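Local coordinates for peptidase C51 domain-containing protein (Streptococcus mutans, PDB 3L9A) that is the C-terminal domain, of unknown function, of a phage-associated CHAP-domain (peptidase C51) protein that probably cleaves peptidoglycan, at residues F42-I45 with A46-N50; E49-I52 with K53-K57; F70-R73 with I74-Y78. All coordinates share one frame; numbering follows the deposited sequence. Where two conformers were deposited one is given.

Interaction 1: residues F42-I45 with A46-N50. With NA (sodium ion), chain C.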
loop_
_atom_site.group_PDB
_atom_site.type_symbol
_atom_site.label_atom_id
_atom_site.label_comp_id
_atom_site.label_asym_id
_atom_site.label_seq_id
_atom_site.Cartn_x
_atom_site.Cartn_y
_atom_site.Cartn_z
ATOM N N PHE A 42 14.101 -7.576 5.294
ATOM C CA PHE A 42 15.502 -7.918 5.089
ATOM C C PHE A 42 16.407 -7.130 6.016
ATOM O O PHE A 42 16.024 -6.098 6.559
ATOM C CB PHE A 42 15.920 -7.802 3.604
ATOM C CG PHE A 42 16.174 -6.400 3.112
ATOM C CD1 PHE A 42 17.470 -5.992 2.816
ATOM C CD2 PHE A 42 15.120 -5.525 2.858
ATOM C CE1 PHE A 42 17.720 -4.717 2.316
ATOM C CE2 PHE A 42 15.363 -4.238 2.367
ATOM C CZ PHE A 42 16.663 -3.836 2.087
ATOM N N TRP A 43 17.612 -7.658 6.209
ATOM C CA TRP A 43 18.620 -7.065 7.064
ATOM C C TRP A 43 19.333 -5.959 6.295
ATOM O O TRP A 43 20.027 -6.217 5.318
ATOM C CB TRP A 43 19.576 -8.171 7.488
ATOM C CG TRP A 43 20.669 -7.796 8.447
ATOM C CD1 TRP A 43 20.873 -6.584 9.069
ATOM C CD2 TRP A 43 21.699 -8.670 8.919
ATOM N NE1 TRP A 43 21.984 -6.662 9.890
ATOM C CE2 TRP A 43 22.506 -7.930 9.811
ATOM C CE3 TRP A 43 22.020 -10.013 8.662
ATOM C CZ2 TRP A 43 23.621 -8.492 10.445
ATOM C CZ3 TRP A 43 23.125 -10.564 9.284
ATOM C CH2 TRP A 43 23.911 -9.806 10.164
ATOM N N VAL A 44 19.138 -4.719 6.740
ATOM C CA VAL A 44 19.749 -3.570 6.080
ATOM C C VAL A 44 21.112 -3.256 6.668
ATOM O O VAL A 44 21.321 -3.396 7.865
ATOM C CB VAL A 44 18.846 -2.294 6.143
ATOM C CG1 VAL A 44 17.593 -2.491 5.306
ATOM C CG2 VAL A 44 18.507 -1.878 7.585
ATOM N N ILE A 45 22.032 -2.811 5.823
ATOM C CA ILE A 45 23.270 -2.222 6.324
ATOM C C ILE A 45 23.001 -0.770 6.736
ATOM O O ILE A 45 21.975 -0.179 6.356
ATOM C CB ILE A 45 24.438 -2.318 5.306
ATOM C CG1 ILE A 45 24.158 -1.503 4.035
ATOM C CG2 ILE A 45 24.763 -3.781 4.996
ATOM C CD1 ILE A 45 25.403 -1.254 3.173
ATOM N N ALA A 46 23.920 -0.180 7.494
ATOM C CA ALA A 46 23.681 1.167 8.024
ATOM C C ALA A 46 23.345 2.177 6.935
ATOM O O ALA A 46 22.432 2.998 7.099
ATOM C CB ALA A 46 24.870 1.648 8.859
ATOM N N ASP A 47 24.064 2.140 5.817
ATOM C CA ASP A 47 23.794 3.114 4.758
ATOM C C ASP A 47 22.387 2.957 4.187
ATOM O O ASP A 47 21.756 3.943 3.785
ATOM C CB ASP A 47 24.825 3.011 3.627
ATOM C CG ASP A 47 26.163 3.648 3.971
ATOM O OD1 ASP A 47 26.215 4.558 4.822
ATOM O OD2 ASP A 47 27.177 3.244 3.360
ATOM N N GLN A 48 21.905 1.719 4.116
ATOM C CA GLN A 48 20.535 1.470 3.669
ATOM C C GLN A 48 19.501 1.935 4.700
ATOM O O GLN A 48 18.493 2.541 4.344
ATOM C CB GLN A 48 20.334 -0.005 3.362
ATOM C CG GLN A 48 21.065 -0.492 2.118
ATOM C CD GLN A 48 20.895 -1.989 1.931
ATOM O OE1 GLN A 48 20.963 -2.750 2.895
ATOM N NE2 GLN A 48 20.656 -2.413 0.697
ATOM N N GLU A 49 19.753 1.641 5.978
ATOM C CA GLU A 49 18.909 2.122 7.058
ATOM C C GLU A 49 18.752 3.645 6.966
ATOM O O GLU A 49 17.642 4.184 7.062
ATOM C CB GLU A 49 19.550 1.730 8.392
ATOM C CG GLU A 49 18.750 2.147 9.601
ATOM C CD GLU A 49 19.428 1.764 10.910
ATOM O OE1 GLU A 49 20.554 1.228 10.880
ATOM O OE2 GLU A 49 18.848 2.015 11.983
ATOM N N ASN A 50 19.870 4.333 6.757
ATOM C CA ASN A 50 19.844 5.792 6.670
ATOM C C ASN A 50 19.128 6.296 5.430
ATOM O O ASN A 50 18.369 7.263 5.500
ATOM C CB ASN A 50 21.249 6.351 6.796
ATOM C CG ASN A 50 21.807 6.121 8.166
ATOM O OD1 ASN A 50 21.053 6.054 9.140
ATOM N ND2 ASN A 50 23.121 5.985 8.257
HETATM NA NA NA C . 19.889 1.778 14.426
HETATM O O HOH W 1 21.428 -5.511 3.019
HETATM O O HOH W 2 22.170 1.192 13.167
HETATM O O HOH W 3 21.038 0.222 15.724
#
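I45 and Q48 meet at the turn where the chain leaves strand 40-43 and enters helix 46-55. The Q48 side chain folds back, so that OE1 takes the backbone N-H of I45 at 3.1 Å, nearly straight (162°) and on a lone pair in the carbonyl plane. Two features bring the amide there: CG lies beside the backbone N (chi1 -70°), and the chain runs extended past the I45 side chain, whose CG1 sits 3.6 Å from OE1. The same oxygen points obliquely at the F42 ring, with the amide and ring planes nearly perpendicular (85°). Water 1 lies 2.8 Å from both W43 O and Q48 OE1, although competing acceptors leave it uncertain whether both bonds form together. The other end of the amide, NE2, is used by N86 and, across the interface, by E76 of the second subunit. V44 fills in between: its CG1 lies over one face of the F42 ring, toward the rim, and CG2 meets E49 CB at 3.8 Å. E49 N closes the first helical turn onto I45 O at 2.9 Å. The E49 chain then extends to a carboxylate whose OE2 binds the sodium ion at 2.7 Å and also hydrogen-bonds Y61; OE1 accepts from water 2, itself a sodium ligand. Taken as a whole this is a helix N-terminus with I45 as N-cap and Q48 as N3, supplying the half of a capping box in which the N3 side chain accepts the N-cap N-H; isoleucine has no polar group for the reciprocal half.

Interaction 2: residues E49-I52 with K53-K57. With NA (sodium ion), chain C.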
loop_
_atom_site.group_PDB
_atom_site.type_symbol
_atom_site.label_atom_id
_atom_site.label_comp_id
_atom_site.label_asym_id
_atom_site.label_seq_id
_atom_site.Cartn_x
_atom_site.Cartn_y
_atom_site.Cartn_z
ATOM N N GLU A 49 19.753 1.641 5.978
ATOM C CA GLU A 49 18.909 2.122 7.058
ATOM C C GLU A 49 18.752 3.645 6.966
ATOM O O GLU A 49 17.642 4.184 7.062
ATOM C CB GLU A 49 19.550 1.730 8.392
ATOM C CG GLU A 49 18.750 2.147 9.601
ATOM C CD GLU A 49 19.428 1.764 10.910
ATOM O OE1 GLU A 49 20.554 1.228 10.880
ATOM O OE2 GLU A 49 18.848 2.015 11.983
ATOM N N ASN A 50 19.870 4.333 6.757
ATOM C CA ASN A 50 19.844 5.792 6.670
ATOM C C ASN A 50 19.128 6.296 5.430
ATOM O O ASN A 50 18.369 7.263 5.500
ATOM C CB ASN A 50 21.249 6.351 6.796
ATOM C CG ASN A 50 21.807 6.121 8.166
ATOM O OD1 ASN A 50 21.053 6.054 9.140
ATOM N ND2 ASN A 50 23.121 5.985 8.257
ATOM N N PHE A 51 19.347 5.625 4.306
ATOM C CA PHE A 51 18.636 5.940 3.075
ATOM C C PHE A 51 17.124 5.857 3.276
ATOM O O PHE A 51 16.385 6.761 2.883
ATOM C CB PHE A 51 19.075 4.979 1.970
ATOM C CG PHE A 51 18.365 5.199 0.669
ATOM C CD1 PHE A 51 18.918 6.023 -0.301
ATOM C CD2 PHE A 51 17.126 4.611 0.418
ATOM C CE1 PHE A 51 18.254 6.236 -1.509
ATOM C CE2 PHE A 51 16.457 4.836 -0.785
ATOM C CZ PHE A 51 17.029 5.648 -1.744
ATOM N N ILE A 52 16.669 4.771 3.899
ATOM C CA ILE A 52 15.251 4.575 4.150
ATOM C C ILE A 52 14.690 5.766 4.922
ATOM O O ILE A 52 13.600 6.234 4.610
ATOM C CB ILE A 52 15.006 3.252 4.886
ATOM C CG1 ILE A 52 15.257 2.079 3.932
ATOM C CG2 ILE A 52 13.582 3.187 5.451
ATOM C CD1 ILE A 52 15.578 0.770 4.639
ATOM N N LYS A 53 15.448 6.272 5.898
ATOM C CA LYS A 53 14.967 7.392 6.696
ATOM C C LYS A 53 14.969 8.716 5.935
ATOM O O LYS A 53 14.300 9.653 6.355
ATOM C CB LYS A 53 15.715 7.469 8.023
ATOM C CG LYS A 53 15.351 6.287 8.913
ATOM C CD LYS A 53 15.909 6.369 10.317
ATOM C CE LYS A 53 17.408 6.221 10.367
ATOM N NZ LYS A 53 17.826 6.138 11.808
ATOM N N GLN A 54 15.701 8.807 4.823
ATOM C CA GLN A 54 15.557 9.967 3.936
ATOM C C GLN A 54 14.256 9.911 3.134
ATOM O O GLN A 54 13.545 10.916 3.008
ATOM C CB GLN A 54 16.731 10.075 2.964
ATOM C CG GLN A 54 16.707 11.375 2.151
ATOM C CD GLN A 54 17.901 11.515 1.239
ATOM O OE1 GLN A 54 18.990 11.043 1.550
ATOM N NE2 GLN A 54 17.710 12.189 0.115
ATOM N N VAL A 55 13.948 8.748 2.570
ATOM C CA VAL A 55 12.787 8.669 1.695
ATOM C C VAL A 55 11.492 8.422 2.472
ATOM O O VAL A 55 10.418 8.750 1.967
ATOM C CB VAL A 55 13.000 7.691 0.505
ATOM C CG1 VAL A 55 14.279 8.035 -0.261
ATOM C CG2 VAL A 55 13.046 6.265 0.978
ATOM N N ASN A 56 11.609 7.889 3.694
ATOM C CA ASN A 56 10.467 7.556 4.528
ATOM C C ASN A 56 10.748 8.058 5.931
ATOM O O ASN A 56 11.000 7.283 6.859
ATOM C CB ASN A 56 10.318 6.032 4.534
ATOM C CG ASN A 56 9.069 5.552 5.253
ATOM O OD1 ASN A 56 8.274 6.341 5.778
ATOM N ND2 ASN A 56 8.886 4.243 5.277
ATOM N N LYS A 57 10.703 9.372 6.089
ATOM C CA LYS A 57 11.235 9.992 7.298
ATOM C C LYS A 57 10.493 9.607 8.579
ATOM O O LYS A 57 11.067 9.677 9.667
ATOM C CB LYS A 57 11.307 11.514 7.141
ATOM C CG LYS A 57 9.956 12.173 7.010
ATOM C CD LYS A 57 10.077 13.659 6.704
ATOM C CE LYS A 57 8.693 14.269 6.526
ATOM N NZ LYS A 57 8.744 15.578 5.814
HETATM NA NA NA C . 19.889 1.778 14.426
HETATM O O HOH W 2 22.170 1.192 13.167
HETATM O O HOH W 3 21.038 0.222 15.724
#
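K53 N to E49 O, Q54 N to N50 O and V55 N to F51 O, each 3.2 Å, and N56 N to I52 O, 2.7 Å, are successive i-to-i+4 bonds that carry helix 46-55 to its C-terminal end. F51 O also takes a weak second bond from Q54 N (2.9 Å). N56 is the residue at which the backbone departs from helical angles. Among the side chains, K53 leaves beside its backbone N (chi1 -68°), which sets CG 3.6 Å from E49 O; a bend at chi3 (-69°) then brings CE to 3.8 Å from N50 OD1, the two side chains passing at a slant. The ammonium group stops 4.3 Å from E49 OE2, too far for a salt bridge, but both groups hydrogen-bond the hydroxyl of Y61, which thus links the two opposite charges; their proximity would probably stabilise each ionised form. The helix lies between its own mixed sheet and a second subunit: E49, I52 and K53 touch F12 of strand 11-15, and I52 also reaches H33 of strand 31-35. Another face carries F51, whose ring meets V55 obliquely, CE2 to CG1 at 3.9 Å; both side chains occur in two conformers, so this contact is doubtful as a constant feature. With CG anti to the backbone N (chi1 178°), the F51 ring is thrown outward to meet F70 of the second subunit, their planes about 50° apart. Q54 NE2 bonds to E63 of that same subunit, and V55 packs on its Y78.

Interaction 3: residues F70-R73 with I74-Y78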
loop_
_atom_site.group_PDB
_atom_site.type_symbol
_atom_site.label_atom_id
_atom_site.label_comp_id
_atom_site.label_asym_id
_atom_site.label_seq_id
_atom_site.Cartn_x
_atom_site.Cartn_y
_atom_site.Cartn_z
ATOM N N PHE A 70 8.618 -12.702 18.018
ATOM C CA PHE A 70 8.121 -11.456 17.449
ATOM C C PHE A 70 8.122 -11.523 15.916
ATOM O O PHE A 70 7.145 -11.135 15.257
ATOM C CB PHE A 70 8.970 -10.286 17.959
ATOM C CG PHE A 70 8.309 -8.943 17.783
ATOM C CD1 PHE A 70 8.465 -8.212 16.612
ATOM C CD2 PHE A 70 7.511 -8.422 18.799
ATOM C CE1 PHE A 70 7.831 -6.968 16.457
ATOM C CE2 PHE A 70 6.878 -7.184 18.660
ATOM C CZ PHE A 70 7.032 -6.463 17.491
ATOM N N LEU A 71 9.209 -12.035 15.343
ATOM C CA LEU A 71 9.256 -12.190 13.892
ATOM C C LEU A 71 8.185 -13.161 13.391
ATOM O O LEU A 71 7.605 -12.946 12.337
ATOM C CB LEU A 71 10.651 -12.598 13.411
ATOM C CG LEU A 71 11.828 -11.709 13.836
ATOM C CD1 LEU A 71 13.087 -12.097 13.069
ATOM C CD2 LEU A 71 11.538 -10.228 13.649
ATOM N N GLN A 72 7.897 -14.202 14.170
ATOM C CA GLN A 72 6.852 -15.146 13.794
ATOM C C GLN A 72 5.477 -14.482 13.739
ATOM O O GLN A 72 4.673 -14.804 12.871
ATOM C CB GLN A 72 6.856 -16.362 14.728
ATOM C CG GLN A 72 5.821 -17.439 14.346
ATOM C CD GLN A 72 6.051 -18.020 12.959
ATOM O OE1 GLN A 72 7.173 -18.010 12.451
ATOM N NE2 GLN A 72 4.991 -18.537 12.339
ATOM N N ARG A 73 5.218 -13.525 14.632
ATOM C CA ARG A 73 3.986 -12.749 14.531
ATOM C C ARG A 73 3.931 -11.963 13.224
ATOM O O ARG A 73 2.875 -11.842 12.620
ATOM C CB ARG A 73 3.839 -11.813 15.724
ATOM C CG ARG A 73 3.526 -12.482 17.040
ATOM C CD ARG A 73 2.058 -12.915 17.122
ATOM N NE ARG A 73 1.782 -13.443 18.457
ATOM C CZ ARG A 73 1.216 -14.617 18.725
ATOM N NH1 ARG A 73 0.802 -15.426 17.757
ATOM N NH2 ARG A 73 1.039 -14.968 19.993
ATOM N N ILE A 74 5.063 -11.416 12.791
ATOM C CA ILE A 74 5.111 -10.703 11.525
ATOM C C ILE A 74 4.739 -11.656 10.372
ATOM O O ILE A 74 3.986 -11.287 9.467
ATOM C CB ILE A 74 6.477 -10.027 11.298
ATOM C CG1 ILE A 74 6.735 -8.969 12.378
ATOM C CG2 ILE A 74 6.528 -9.417 9.897
ATOM C CD1 ILE A 74 8.119 -8.364 12.346
ATOM N N VAL A 75 5.264 -12.883 10.407
ATOM C CA VAL A 75 4.899 -13.894 9.419
ATOM C C VAL A 75 3.388 -14.179 9.454
ATOM O O VAL A 75 2.723 -14.189 8.409
ATOM C CB VAL A 75 5.722 -15.186 9.618
ATOM C CG1 VAL A 75 5.206 -16.315 8.733
ATOM C CG2 VAL A 75 7.197 -14.918 9.352
ATOM N N GLU A 76 2.843 -14.374 10.652
ATOM C CA GLU A 76 1.422 -14.717 10.789
ATOM C C GLU A 76 0.503 -13.633 10.253
ATOM O O GLU A 76 -0.464 -13.912 9.532
ATOM C CB GLU A 76 1.063 -14.935 12.262
ATOM C CG GLU A 76 1.649 -16.180 12.875
ATOM C CD GLU A 76 1.627 -16.157 14.391
ATOM O OE1 GLU A 76 1.043 -15.230 14.989
ATOM O OE2 GLU A 76 2.216 -17.080 14.980
ATOM N N ILE A 77 0.799 -12.394 10.642
ATOM C CA ILE A 77 -0.116 -11.298 10.389
ATOM C C ILE A 77 0.095 -10.726 8.999
ATOM O O ILE A 77 -0.878 -10.413 8.316
ATOM C CB ILE A 77 -0.023 -10.173 11.469
ATOM C CG1 ILE A 77 -0.723 -10.578 12.772
ATOM C CG2 ILE A 77 -0.753 -8.927 11.003
ATOM C CD1 ILE A 77 -0.243 -11.815 13.393
ATOM N N TYR A 78 1.349 -10.596 8.574
ATOM C CA TYR A 78 1.692 -9.897 7.341
ATOM C C TYR A 78 2.232 -10.777 6.225
ATOM O O TYR A 78 2.514 -10.266 5.144
ATOM C CB TYR A 78 2.627 -8.698 7.627
ATOM C CG TYR A 78 2.018 -7.711 8.600
ATOM C CD1 TYR A 78 0.901 -6.949 8.234
ATOM C CD2 TYR A 78 2.541 -7.537 9.880
ATOM C CE1 TYR A 78 0.313 -6.053 9.121
ATOM C CE2 TYR A 78 1.963 -6.635 10.774
ATOM C CZ TYR A 78 0.847 -5.901 10.384
ATOM O OH TYR A 78 0.284 -5.022 11.279
HETATM O O HOH W 4 2.569 -19.377 13.870
#
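R73 and E76, three residues apart on helix 68-78, are joined by a salt bridge in which NH1 donates to OE1 at 2.8 Å, close to straight (162°). The carboxylate oxygen uses its syn lone pair and lies essentially in the guanidinium plane, at its edge, while the two planar groups are twisted 59° apart. A bend at chi2 (-76°) lets the arginine curl round instead of reaching outward, and CD comes within 3.3 Å of the same OE1. The second carboxylate oxygen is served by water: water 4 donates to E76 OE2 at 2.6 Å and accepts from Q72 NE2 at 3.0 Å, bridging two side chains that cross at about a right angle and are not directly hydrogen-bonded. On the tightly packed side the groups are apolar. L71 and I74 run alongside each other in the same direction, CD2 to CD1 at 4.1 Å, and F70 CD1 reaches I74 CD1 obliquely at 4.3 Å. The helix backbone is regular, each of I74 to I77 donating to the carbonyl four residues back. E76 OE1 has a further donor, Q48 NE2 of the third subunit, so the salt-bridged carboxylate lies at a subunit interface; R73 packs there on F51 of that subunit. The apolar face settles on the sheet: L71 and I74 touch F82 of strand 81-83, with V13 and F11 of strand 11-15 beside them, and V75 leans on F21 of the small hairpin formed by strands 19-21 and 24-26.

How the interactions relate
Interaction 1 leads from strand 40-43 into helix 46-55, and interaction 2 follows it to the end of that helix, their centres 9 Å apart: they share E49 and N50, both touch the sodium ion, and join through V44 CG1 and I52 CD1. Interaction 3 comes later in the chain, on helix 68-78, across the chain's centre, about 21 Å and 23 Å from the other two centres. Strand 61-66 lies between the helices in sequence, and both pack on the mixed sheet. In the assembly, helix 46-55 faces residues of helix 68-78 on the second subunit, while the chain's own helix 68-78 meets the equivalent residues of the third, consistent with a head-to-tail arrangement of four copies.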